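Local coordinates for alpha-1,4-endofucoidanase (Mariniflexile fucanivorans, PDB 6DLH), which hydrolyses internal alpha-1,4-fucosidic bonds of fucoidan, a sulfated fucose-rich polysaccharide, as a retaining endo-acting enzyme of glycoside hydrolase family 107, at residues Gly36-Trp41 with Ala257-Asn262; Gln183-Ser188 with Ala205-Lys210; Phe318-Asn323 with Thr368-Val373. All coordinates share one frame; numbering follows the deposited sequence.

Contact 1 (Gly36-Trp41 with Ala257-Asn262); sequences GLRAEW and ACHAGN
R38 and H259 reach toward each other from opposite directions and carry this whole contact. It lies in the catalytic beta/alpha domain, whose parallel sheet is consistent with a barrel like that of the related GH29 fucosidases. R38 belongs to a short 3-10 turn leading into strand 46-49, the histidine to the C-terminal end of helix 249-259, just ahead of strand 266-269. The backbones stay well apart: the nearest CA atoms, those of R38 and N262, are 10.6 Å from each other, and the distance is spanned by a long arginine and a histidine ring.

The arginine leaves its backbone with CG between N and the carbonyl carbon (chi1 62°), then runs extended as far as NE. There it meets the outer nitrogen of the imidazole: R38 NE and H259 NE2 are 2.9 Å apart, with NE lying obliquely to the ring.

The strongest partner of R38 is D289, bound by a salt bridge from NE, with a second salt bridge from NH1 to D32; these carboxylates would probably offset its positive charge. An arginine suits such a place because its guanidinium can serve several partners at once. D289 OD1 also accepts from G36 N, so one acid holds both the turn and its arginine. A histidine suits the facing position because its flat ring can stand beside the guanidinium while NE2 keeps a weak hydrogen bond to A265 O. The two flat groups are turned steeply against one another, their planes 75° apart. H259 CD2 comes over one face of the guanidinium, while H259 CE1 approaches R38 NH1 at 3.4 Å.

Contact 2 (Gln183-Ser188 with Ala205-Lys210); sequences QAFINS and AEFILK
The outer face of helix 198-216 meets the chain just past helix 181-184 here, with F185 pressed against E206 and F207. F185 projects toward the helix, and its chi1 of -176° swings the ring away from the backbone N and lays one face over the aliphatic part of the glutamate. E206 CG forms a CH-pi contact, 3.6 Å from the centroid of the F185 ring and 15° off its normal. Next to it E206 CB comes within 3.4 Å of F185 CZ. The glutamate chain bends at its second torsion, carrying the carboxylate along the ring, and E206 OE1 lies 3.4 Å from F185 CE1.

In the beta/alpha domain this helix precedes strand 222-226, while its inner residues, such as A205 and L209, pack on helix 249-259. Glutamate suits the outer position: its methylenes serve as an apolar surface while OE2 makes a long salt bridge to K210 NZ, 3.7 Å away, one turn on.

F207 completes the group from the next helix position. Its ring meets that of F185 obliquely, with centroids 5.8 Å apart and planes at 69°, and F207 CE1 touches F185 CB at 3.9 Å. E206 CG also lies over the centre of the F207 ring, 4.2 Å above its plane, so one methylene faces both phenylalanines. F202 and H192 add further contacts to F185.

Contact 3 (Phe318-Asn323 with Thr368-Val373); sequences FMQTNN and TSTGIV
Q320 lies across T370 where the C-terminal turns of helices 307-321 and 361-372 come together in the catalytic beta/alpha domain. The first helix ends in a Schellman motif with N323, at positive phi, as its C-prime residue.

Q320 CB sits 3.3 Å from T370 O, a close packing contact of a methylene against a carbonyl oxygen. The chain leaves with CG opposite the backbone N (chi1 175°) and continues extended, passing T370 O again at 3.9 Å from CG. At the amide, Q320 CD meets the methyl of T370, with CG2 3.9 Å away, and NE2 skirts the same methyl. Q320 OE1 accepts from water 1 at 3.1 Å, which also donates to T370 OG1 at 3.0 Å; that hydroxyl is further bonded to E366. Water 2 lies 2.7 Å from Q320 OE1 and within bonding range of V373 O, but has more acceptors near it than protons and cannot serve them all. Glutamine thus suits the rim, with methylenes for packing and an oxygen for solvent.

With an alanine here the amide is gone, which would probably leave the two waters without the acceptor between them and T370 CG2 without its cover.

Deeper in, M319 packs against G371, whose CA is 5.6 Å from Q320 CA; the thioether bends back at its last torsion, bringing M319 CE to 3.5 Å from G371 O.

From the N terminus, the turn at 36-41 comes first, ahead of strand 46-49, and waits more than 200 residues for its partner at 257-262; contact 1 thereby closes a loop spanning the early strands and helices of the catalytic domain. Contact 2 is nested inside that loop as a short local closure between helices 181-184 and 198-216. The two touch directly, A257 CB lying 3.2 Å from A205 O, where helix 249-259 packs on helix 198-216. Contact 3 follows in series, joining helices 307-321 and 361-372 with its centre about 22 Å from that of contact 1. None cross, and all three lie within the catalytic beta/alpha part of the chain.

Contact 1 (Gly36-Trp41 with Ala257-Asn262)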
ATOM      1  N   GLY A  36      24.870  11.527  -0.283  1.00 40.84           N
ATOM      2  CA  GLY A  36      24.861  11.256  -1.707  1.00 39.45           C
ATOM      3  C   GLY A  36      25.498   9.909  -2.025  1.00 41.54           C
ATOM      4  O   GLY A  36      24.927   9.127  -2.778  1.00 41.95           O
ATOM      5  N   LEU A  37      26.681   9.652  -1.450  1.00 43.08           N
ATOM      6  CA  LEU A  37      27.403   8.405  -1.671  1.00 43.64           C
ATOM      7  C   LEU A  37      26.503   7.213  -1.349  1.00 41.44           C
ATOM      8  O   LEU A  37      26.589   6.167  -1.993  1.00 40.35           O
ATOM      9  CB  LEU A  37      28.668   8.376  -0.802  1.00 45.44           C
ATOM     10  CG  LEU A  37      29.953   8.879  -1.462  1.00 49.18           C
ATOM     11  CD1 LEU A  37      31.071   8.995  -0.430  1.00 52.01           C
ATOM     12  CD2 LEU A  37      30.386   7.966  -2.603  1.00 47.77           C
ATOM     13  N   ARG A  38      25.627   7.384  -0.356  1.00 39.86           N
ATOM     14  CA  ARG A  38      24.790   6.282   0.081  1.00 44.22           C
ATOM     15  C   ARG A  38      23.626   6.053  -0.885  1.00 43.95           C
ATOM     16  O   ARG A  38      22.826   5.143  -0.669  1.00 45.00           O
ATOM     17  CB  ARG A  38      24.374   6.451   1.545  1.00 45.47           C
ATOM     18  CG  ARG A  38      23.533   7.680   1.847  1.00 46.38           C
ATOM     19  CD  ARG A  38      23.162   7.622   3.316  1.00 47.37           C
ATOM     20  NE  ARG A  38      22.830   8.941   3.823  1.00 52.99           N
ATOM     21  CZ  ARG A  38      23.688   9.779   4.398  1.00 54.50           C
ATOM     22  NH1 ARG A  38      23.329  11.029   4.638  1.00 49.25           N
ATOM     23  NH2 ARG A  38      24.899   9.365   4.729  1.00 59.04           N
ATOM     24  N   ALA A  39      23.558   6.861  -1.955  1.00 40.57           N
ATOM     25  CA  ALA A  39      22.578   6.697  -3.017  1.00 36.99           C
ATOM     26  C   ALA A  39      23.282   6.351  -4.327  1.00 39.00           C
ATOM     27  O   ALA A  39      22.739   6.570  -5.413  1.00 38.33           O
ATOM     28  CB  ALA A  39      21.741   7.950  -3.144  1.00 36.24           C
ATOM     29  N   GLU A  40      24.489   5.780  -4.231  1.00 36.31           N
ATOM     30  CA  GLU A  40      25.276   5.504  -5.424  1.00 36.67           C
ATOM     31  C   GLU A  40      24.572   4.453  -6.286  1.00 34.55           C
ATOM     32  O   GLU A  40      24.763   4.404  -7.502  1.00 33.64           O
ATOM     33  CB  GLU A  40      26.709   5.119  -5.039  1.00 38.90           C
ATOM     34  CG  GLU A  40      27.487   4.406  -6.134  1.00 44.26           C
ATOM     35  CD  GLU A  40      27.778   5.211  -7.394  1.00 48.97           C
ATOM     36  OE1 GLU A  40      27.774   6.469  -7.322  1.00 50.48           O
ATOM     37  OE2 GLU A  40      28.004   4.575  -8.455  1.00 47.61           O
ATOM     38  N   TRP A  41      23.753   3.610  -5.646  1.00 32.99           N
ATOM     39  CA  TRP A  41      23.044   2.543  -6.334  1.00 32.01           C
ATOM     40  C   TRP A  41      21.941   3.134  -7.210  1.00 31.15           C
ATOM     41  O   TRP A  41      21.467   2.475  -8.129  1.00 31.39           O
ATOM     42  CB  TRP A  41      22.463   1.552  -5.319  1.00 29.88           C
ATOM     43  CG  TRP A  41      21.496   2.186  -4.368  1.00 30.36           C
ATOM     44  CD1 TRP A  41      21.781   2.667  -3.124  1.00 30.80           C
ATOM     45  CD2 TRP A  41      20.088   2.413  -4.574  1.00 29.06           C
ATOM     46  NE1 TRP A  41      20.650   3.171  -2.541  1.00 30.98           N
ATOM     47  CE2 TRP A  41      19.596   3.031  -3.405  1.00 28.83           C
ATOM     48  CE3 TRP A  41      19.195   2.164  -5.627  1.00 30.04           C
ATOM     49  CZ2 TRP A  41      18.258   3.404  -3.262  1.00 30.30           C
ATOM     50  CZ3 TRP A  41      17.872   2.531  -5.485  1.00 29.28           C
ATOM     51  CH2 TRP A  41      17.411   3.140  -4.318  1.00 28.90           C
ATOM     52  N   ALA A 257      16.016  10.792  11.754  1.00 41.80           N
ATOM     53  CA  ALA A 257      15.003   9.822  12.133  1.00 40.99           C
ATOM     54  C   ALA A 257      15.054   8.602  11.211  1.00 44.97           C
ATOM     55  O   ALA A 257      14.805   7.487  11.662  1.00 48.88           O
ATOM     56  CB  ALA A 257      13.643  10.471  12.122  1.00 38.63           C
ATOM     57  N   CYS A 258      15.379   8.829   9.928  1.00 41.38           N
ATOM     58  CA  CYS A 258      15.486   7.777   8.930  1.00 41.87           C
ATOM     59  C   CYS A 258      16.815   7.043   9.105  1.00 43.78           C
ATOM     60  O   CYS A 258      16.886   5.822   8.949  1.00 45.79           O
ATOM     61  CB  CYS A 258      15.393   8.337   7.510  1.00 39.50           C
ATOM     62  SG  CYS A 258      13.793   9.090   7.099  1.00 39.64           S
ATOM     63  N   HIS A 259      17.870   7.803   9.421  1.00 44.10           N
ATOM     64  CA  HIS A 259      19.209   7.237   9.480  1.00 45.53           C
ATOM     65  C   HIS A 259      19.414   6.450  10.774  1.00 46.23           C
ATOM     66  O   HIS A 259      20.329   5.635  10.856  1.00 44.60           O
ATOM     67  CB  HIS A 259      20.276   8.310   9.244  1.00 46.88           C
ATOM     68  CG  HIS A 259      20.375   8.761   7.826  1.00 49.78           C
ATOM     69  ND1 HIS A 259      20.242  10.089   7.462  1.00 48.53           N
ATOM     70  CD2 HIS A 259      20.591   8.071   6.683  1.00 49.61           C
ATOM     71  CE1 HIS A 259      20.385  10.200   6.158  1.00 48.63           C
ATOM     72  NE2 HIS A 259      20.599   8.975   5.657  1.00 47.81           N
ATOM     73  N   ALA A 260      18.546   6.685  11.766  1.00 46.27           N
ATOM     74  CA  ALA A 260      18.558   5.924  13.005  1.00 48.69           C
ATOM     75  C   ALA A 260      18.247   4.456  12.716  1.00 50.86           C
ATOM     76  O   ALA A 260      18.824   3.570  13.344  1.00 53.24           O
ATOM     77  CB  ALA A 260      17.587   6.524  13.995  1.00 48.09           C
ATOM     78  N   GLY A 261      17.353   4.215  11.744  1.00 49.26           N
ATOM     79  CA  GLY A 261      16.947   2.870  11.353  1.00 46.21           C
ATOM     80  C   GLY A 261      17.863   2.259  10.293  1.00 46.02           C
ATOM     81  O   GLY A 261      18.275   1.104  10.411  1.00 44.14           O
ATOM     82  N   ASN A 262      18.158   3.042   9.249  1.00 47.30           N
ATOM     83  CA  ASN A 262      19.074   2.623   8.198  1.00 47.82           C
ATOM     84  C   ASN A 262      20.030   3.774   7.902  1.00 49.23           C
ATOM     85  O   ASN A 262      19.620   4.784   7.339  1.00 51.79           O
ATOM     86  CB  ASN A 262      18.344   2.177   6.928  1.00 44.50           C
ATOM     87  CG  ASN A 262      19.275   1.653   5.853  1.00 45.56           C
ATOM     88  OD1 ASN A 262      20.471   1.458   6.079  1.00 43.59           O
ATOM     89  ND2 ASN A 262      18.729   1.398   4.675  1.00 46.55           N
TER

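Contact 2 (Gln183-Ser188 with Ala205-Lys210)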
ATOM      1  N   GLN A 183       6.902  16.288  25.743  1.00 72.50           N
ATOM      2  CA  GLN A 183       7.121  17.685  26.079  1.00 68.29           C
ATOM      3  C   GLN A 183       8.561  17.814  26.557  1.00 67.32           C
ATOM      4  O   GLN A 183       9.251  18.783  26.248  1.00 63.84           O
ATOM      5  CB  GLN A 183       6.113  18.173  27.115  1.00 62.18           C
ATOM      6  CG  GLN A 183       5.556  19.552  26.793  1.00 64.33           C
ATOM      7  CD  GLN A 183       4.259  19.484  26.024  1.00 68.16           C
ATOM      8  OE1 GLN A 183       3.348  18.729  26.361  1.00 61.61           O
ATOM      9  NE2 GLN A 183       4.156  20.295  24.984  1.00 73.47           N
ATOM     10  N   ALA A 184       9.002  16.786  27.285  1.00 69.53           N
ATOM     11  CA  ALA A 184      10.413  16.564  27.541  1.00 71.92           C
ATOM     12  C   ALA A 184      11.176  16.571  26.216  1.00 72.47           C
ATOM     13  O   ALA A 184      12.377  16.830  26.205  1.00 74.31           O
ATOM     14  CB  ALA A 184      10.597  15.265  28.287  1.00 74.74           C
ATOM     15  N   PHE A 185      10.471  16.295  25.106  1.00 70.74           N
ATOM     16  CA  PHE A 185      11.092  16.379  23.793  1.00 63.28           C
ATOM     17  C   PHE A 185      10.930  17.775  23.190  1.00 57.53           C
ATOM     18  O   PHE A 185      11.919  18.383  22.788  1.00 54.30           O
ATOM     19  CB  PHE A 185      10.640  15.275  22.831  1.00 64.57           C
ATOM     20  CG  PHE A 185      11.378  15.343  21.517  1.00 62.01           C
ATOM     21  CD1 PHE A 185      12.701  14.926  21.424  1.00 60.15           C
ATOM     22  CD2 PHE A 185      10.780  15.895  20.393  1.00 58.25           C
ATOM     23  CE1 PHE A 185      13.392  15.022  20.223  1.00 62.04           C
ATOM     24  CE2 PHE A 185      11.473  15.993  19.195  1.00 58.23           C
ATOM     25  CZ  PHE A 185      12.776  15.554  19.109  1.00 58.62           C
ATOM     26  N   ILE A 186       9.687  18.272  23.121  1.00 55.98           N
ATOM     27  CA  ILE A 186       9.423  19.590  22.562  1.00 56.48           C
ATOM     28  C   ILE A 186      10.323  20.629  23.236  1.00 62.47           C
ATOM     29  O   ILE A 186      10.729  21.593  22.592  1.00 63.68           O
ATOM     30  CB  ILE A 186       7.928  19.973  22.643  1.00 54.90           C
ATOM     31  CG1 ILE A 186       7.048  19.044  21.801  1.00 54.23           C
ATOM     32  CG2 ILE A 186       7.709  21.435  22.268  1.00 52.10           C
ATOM     33  CD1 ILE A 186       5.647  19.573  21.552  1.00 51.77           C
ATOM     34  N   ASN A 187      10.635  20.420  24.525  1.00 67.79           N
ATOM     35  CA  ASN A 187      11.392  21.387  25.310  1.00 67.19           C
ATOM     36  C   ASN A 187      12.862  20.981  25.403  1.00 66.07           C
ATOM     37  O   ASN A 187      13.674  21.751  25.913  1.00 65.26           O
ATOM     38  CB  ASN A 187      10.785  21.623  26.698  1.00 67.14           C
ATOM     39  CG  ASN A 187       9.404  22.250  26.667  1.00 72.37           C
ATOM     40  OD1 ASN A 187       8.507  21.819  27.389  1.00 76.71           O
ATOM     41  ND2 ASN A 187       9.221  23.270  25.846  1.00 71.66           N
ATOM     42  N   SER A 188      13.199  19.790  24.890  1.00 64.00           N
ATOM     43  CA  SER A 188      14.544  19.244  25.024  1.00 68.86           C
ATOM     44  C   SER A 188      15.568  20.087  24.267  1.00 69.86           C
ATOM     45  O   SER A 188      16.761  19.995  24.541  1.00 75.53           O
ATOM     46  CB  SER A 188      14.619  17.784  24.620  1.00 70.56           C
ATOM     47  OG  SER A 188      14.262  17.595  23.257  1.00 64.82           O
ATOM     48  N   ALA A 205       8.866  13.545  13.515  1.00 50.76           N
ATOM     49  CA  ALA A 205      10.180  12.996  13.220  1.00 51.09           C
ATOM     50  C   ALA A 205      10.644  12.064  14.340  1.00 54.25           C
ATOM     51  O   ALA A 205      11.196  10.999  14.063  1.00 53.63           O
ATOM     52  CB  ALA A 205      11.171  14.103  12.961  1.00 50.15           C
ATOM     53  N   GLU A 206      10.407  12.463  15.598  1.00 55.01           N
ATOM     54  CA  GLU A 206      11.001  11.779  16.739  1.00 56.04           C
ATOM     55  C   GLU A 206      10.162  10.571  17.155  1.00 51.45           C
ATOM     56  O   GLU A 206      10.722   9.516  17.432  1.00 48.57           O
ATOM     57  CB  GLU A 206      11.262  12.749  17.898  1.00 59.23           C
ATOM     58  CG  GLU A 206      11.851  12.094  19.143  1.00 57.53           C
ATOM     59  CD  GLU A 206      13.315  11.685  19.073  1.00 62.36           C
ATOM     60  OE1 GLU A 206      14.071  12.302  18.296  1.00 62.12           O
ATOM     61  OE2 GLU A 206      13.702  10.747  19.805  1.00 63.20           O
ATOM     62  N   PHE A 207       8.834  10.725  17.190  1.00 53.78           N
ATOM     63  CA  PHE A 207       7.972   9.715  17.788  1.00 60.07           C
ATOM     64  C   PHE A 207       7.305   8.819  16.742  1.00 62.00           C
ATOM     65  O   PHE A 207       7.114   7.626  16.987  1.00 56.42           O
ATOM     66  CB  PHE A 207       6.991  10.344  18.781  1.00 65.22           C
ATOM     67  CG  PHE A 207       7.649  10.803  20.060  1.00 74.80           C
ATOM     68  CD1 PHE A 207       7.509  12.110  20.504  1.00 78.48           C
ATOM     69  CD2 PHE A 207       8.439   9.935  20.803  1.00 77.35           C
ATOM     70  CE1 PHE A 207       8.131  12.528  21.672  1.00 82.89           C
ATOM     71  CE2 PHE A 207       9.062  10.353  21.971  1.00 78.96           C
ATOM     72  CZ  PHE A 207       8.906  11.652  22.402  1.00 81.64           C
ATOM     73  N   ILE A 208       6.942   9.399  15.591  1.00 58.99           N
ATOM     74  CA  ILE A 208       6.292   8.630  14.543  1.00 57.27           C
ATOM     75  C   ILE A 208       7.335   8.111  13.554  1.00 55.12           C
ATOM     76  O   ILE A 208       7.479   6.900  13.400  1.00 58.69           O
ATOM     77  CB  ILE A 208       5.159   9.425  13.862  1.00 59.55           C
ATOM     78  CG1 ILE A 208       4.200  10.058  14.878  1.00 58.78           C
ATOM     79  CG2 ILE A 208       4.421   8.553  12.854  1.00 57.87           C
ATOM     80  CD1 ILE A 208       3.384   9.066  15.685  1.00 57.50           C
ATOM     81  N   LEU A 209       8.073   9.026  12.912  1.00 52.94           N
ATOM     82  CA  LEU A 209       8.928   8.682  11.786  1.00 49.54           C
ATOM     83  C   LEU A 209      10.071   7.763  12.211  1.00 50.21           C
ATOM     84  O   LEU A 209      10.407   6.830  11.482  1.00 53.65           O
ATOM     85  CB  LEU A 209       9.449   9.958  11.114  1.00 50.74           C
ATOM     86  CG  LEU A 209      10.373   9.758   9.910  1.00 51.06           C
ATOM     87  CD1 LEU A 209       9.666   9.016   8.782  1.00 49.72           C
ATOM     88  CD2 LEU A 209      10.897  11.094   9.404  1.00 49.81           C
ATOM     89  N   LYS A 210      10.662   8.017  13.387  1.00 50.21           N
ATOM     90  CA  LYS A 210      11.856   7.288  13.792  1.00 49.36           C
ATOM     91  C   LYS A 210      11.511   5.843  14.150  1.00 45.67           C
ATOM     92  O   LYS A 210      12.342   4.953  13.980  1.00 45.10           O
ATOM     93  CB  LYS A 210      12.601   7.983  14.938  1.00 53.16           C
ATOM     94  CG  LYS A 210      13.916   7.321  15.341  1.00 55.13           C
ATOM     95  CD  LYS A 210      14.864   8.198  16.133  1.00 58.18           C
ATOM     96  CE  LYS A 210      14.803   7.966  17.627  1.00 60.56           C
ATOM     97  NZ  LYS A 210      16.066   8.375  18.288  1.00 62.87           N
TER

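Contact 3 (Phe318-Asn323 with Thr368-Val373)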
ATOM      1  N   PHE A 318      19.984  16.615 -18.866  1.00 25.13           N
ATOM      2  CA  PHE A 318      20.835  17.138 -17.802  1.00 25.02           C
ATOM      3  C   PHE A 318      21.448  16.005 -16.975  1.00 27.01           C
ATOM      4  O   PHE A 318      22.597  16.099 -16.542  1.00 26.19           O
ATOM      5  CB  PHE A 318      20.060  18.090 -16.885  1.00 23.76           C
ATOM      6  CG  PHE A 318      20.905  18.811 -15.859  1.00 23.16           C
ATOM      7  CD1 PHE A 318      21.509  20.026 -16.157  1.00 23.61           C
ATOM      8  CD2 PHE A 318      21.105  18.277 -14.596  1.00 22.22           C
ATOM      9  CE1 PHE A 318      22.290  20.690 -15.221  1.00 24.13           C
ATOM     10  CE2 PHE A 318      21.892  18.936 -13.659  1.00 23.54           C
ATOM     11  CZ  PHE A 318      22.482  20.141 -13.970  1.00 24.36           C
ATOM     12  N   MET A 319      20.652  14.956 -16.721  1.00 26.91           N
ATOM     13  CA  MET A 319      21.088  13.819 -15.926  1.00 27.34           C
ATOM     14  C   MET A 319      22.176  13.063 -16.684  1.00 26.73           C
ATOM     15  O   MET A 319      23.163  12.635 -16.095  1.00 27.32           O
ATOM     16  CB  MET A 319      19.914  12.882 -15.613  1.00 27.61           C
ATOM     17  CG  MET A 319      18.975  13.432 -14.552  1.00 29.60           C
ATOM     18  SD  MET A 319      17.440  12.484 -14.355  1.00 33.50           S
ATOM     19  CE  MET A 319      18.068  10.903 -13.802  1.00 29.75           C
ATOM     20  N   GLN A 320      22.006  12.947 -18.003  1.00 27.08           N
ATOM     21  CA  GLN A 320      22.996  12.308 -18.854  1.00 27.10           C
ATOM     22  C   GLN A 320      24.293  13.120 -18.896  1.00 28.68           C
ATOM     23  O   GLN A 320      25.374  12.564 -18.704  1.00 26.86           O
ATOM     24  CB  GLN A 320      22.406  12.098 -20.244  1.00 26.35           C
ATOM     25  CG  GLN A 320      23.390  11.535 -21.260  1.00 25.60           C
ATOM     26  CD  GLN A 320      22.695  11.416 -22.591  1.00 26.85           C
ATOM     27  OE1 GLN A 320      22.354  10.315 -23.030  1.00 26.66           O
ATOM     28  NE2 GLN A 320      22.437  12.558 -23.219  1.00 24.02           N
ATOM     29  N   THR A 321      24.183  14.436 -19.145  1.00 30.18           N
ATOM     30  CA  THR A 321      25.357  15.281 -19.338  1.00 29.65           C
ATOM     31  C   THR A 321      26.232  15.244 -18.089  1.00 30.35           C
ATOM     32  O   THR A 321      27.457  15.301 -18.183  1.00 31.42           O
ATOM     33  CB  THR A 321      24.978  16.725 -19.695  1.00 29.46           C
ATOM     34  OG1 THR A 321      24.145  16.636 -20.851  1.00 28.37           O
ATOM     35  CG2 THR A 321      26.177  17.604 -19.998  1.00 28.68           C
ATOM     36  N   ASN A 322      25.582  15.119 -16.928  1.00 29.41           N
ATOM     37  CA  ASN A 322      26.247  15.264 -15.648  1.00 29.66           C
ATOM     38  C   ASN A 322      26.546  13.903 -15.014  1.00 30.19           C
ATOM     39  O   ASN A 322      26.880  13.838 -13.831  1.00 27.96           O
ATOM     40  CB  ASN A 322      25.423  16.162 -14.728  1.00 32.41           C
ATOM     41  CG  ASN A 322      25.593  17.621 -15.085  1.00 33.94           C
ATOM     42  OD1 ASN A 322      26.624  18.204 -14.775  1.00 40.30           O
ATOM     43  ND2 ASN A 322      24.612  18.207 -15.751  1.00 32.35           N
ATOM     44  N   ASN A 323      26.388  12.822 -15.794  1.00 30.65           N
ATOM     45  CA  ASN A 323      26.740  11.471 -15.369  1.00 33.68           C
ATOM     46  C   ASN A 323      26.042  11.083 -14.063  1.00 31.86           C
ATOM     47  O   ASN A 323      26.592  10.307 -13.286  1.00 32.18           O
ATOM     48  CB  ASN A 323      28.257  11.280 -15.237  1.00 36.82           C
ATOM     49  CG  ASN A 323      29.023  11.679 -16.482  1.00 40.97           C
ATOM     50  OD1 ASN A 323      28.756  11.183 -17.573  1.00 44.11           O
ATOM     51  ND2 ASN A 323      29.985  12.573 -16.326  1.00 44.96           N
ATOM     52  N   THR A 368      13.921   7.195 -20.704  1.00 22.31           N
ATOM     53  CA  THR A 368      14.449   6.344 -19.650  1.00 22.49           C
ATOM     54  C   THR A 368      15.943   6.122 -19.871  1.00 23.19           C
ATOM     55  O   THR A 368      16.747   6.337 -18.962  1.00 23.59           O
ATOM     56  CB  THR A 368      13.637   5.048 -19.511  1.00 21.99           C
ATOM     57  OG1 THR A 368      12.283   5.390 -19.218  1.00 23.00           O
ATOM     58  CG2 THR A 368      14.150   4.146 -18.411  1.00 21.86           C
ATOM     59  N   SER A 369      16.309   5.709 -21.094  1.00 23.69           N
ATOM     60  CA  SER A 369      17.685   5.334 -21.376  1.00 23.95           C
ATOM     61  C   SER A 369      18.591   6.565 -21.376  1.00 24.78           C
ATOM     62  O   SER A 369      19.729   6.488 -20.912  1.00 24.60           O
ATOM     63  CB  SER A 369      17.800   4.544 -22.656  1.00 25.21           C
ATOM     64  OG  SER A 369      17.182   5.231 -23.733  1.00 27.54           O
ATOM     65  N   THR A 370      18.079   7.695 -21.890  1.00 23.49           N
ATOM     66  CA  THR A 370      18.837   8.934 -21.847  1.00 23.45           C
ATOM     67  C   THR A 370      19.117   9.284 -20.390  1.00 22.74           C
ATOM     68  O   THR A 370      20.223   9.678 -20.042  1.00 24.47           O
ATOM     69  CB  THR A 370      18.124  10.081 -22.584  1.00 24.04           C
ATOM     70  OG1 THR A 370      18.135   9.818 -23.988  1.00 24.59           O
ATOM     71  CG2 THR A 370      18.776  11.426 -22.346  1.00 22.69           C
ATOM     72  N   GLY A 371      18.103   9.124 -19.539  1.00 23.56           N
ATOM     73  CA  GLY A 371      18.195   9.554 -18.153  1.00 24.31           C
ATOM     74  C   GLY A 371      19.119   8.691 -17.288  1.00 25.94           C
ATOM     75  O   GLY A 371      19.766   9.222 -16.388  1.00 26.60           O
ATOM     76  N   ILE A 372      19.164   7.368 -17.530  1.00 25.41           N
ATOM     77  CA  ILE A 372      19.766   6.459 -16.559  1.00 25.20           C
ATOM     78  C   ILE A 372      21.016   5.751 -17.095  1.00 25.91           C
ATOM     79  O   ILE A 372      21.893   5.397 -16.310  1.00 25.14           O
ATOM     80  CB  ILE A 372      18.750   5.472 -15.931  1.00 24.55           C
ATOM     81  CG1 ILE A 372      18.328   4.346 -16.883  1.00 25.29           C
ATOM     82  CG2 ILE A 372      17.546   6.194 -15.348  1.00 23.34           C
ATOM     83  CD1 ILE A 372      17.464   3.266 -16.228  1.00 24.31           C
ATOM     84  N   VAL A 373      21.116   5.514 -18.410  1.00 27.03           N
ATOM     85  CA  VAL A 373      22.274   4.766 -18.894  1.00 27.20           C
ATOM     86  C   VAL A 373      23.524   5.636 -18.748  1.00 28.96           C
ATOM     87  O   VAL A 373      23.700   6.606 -19.486  1.00 29.34           O
ATOM     88  CB  VAL A 373      22.091   4.236 -20.326  1.00 25.44           C
ATOM     89  CG1 VAL A 373      23.327   3.491 -20.813  1.00 24.81           C
ATOM     90  CG2 VAL A 373      20.865   3.346 -20.436  1.00 24.86           C
TER
HETATM   91  O   HOH W   1      20.628  10.381 -25.559  1.00 25.77           O
HETATM   92  O   HOH W   2      22.433   7.925 -21.724  1.00 34.17           O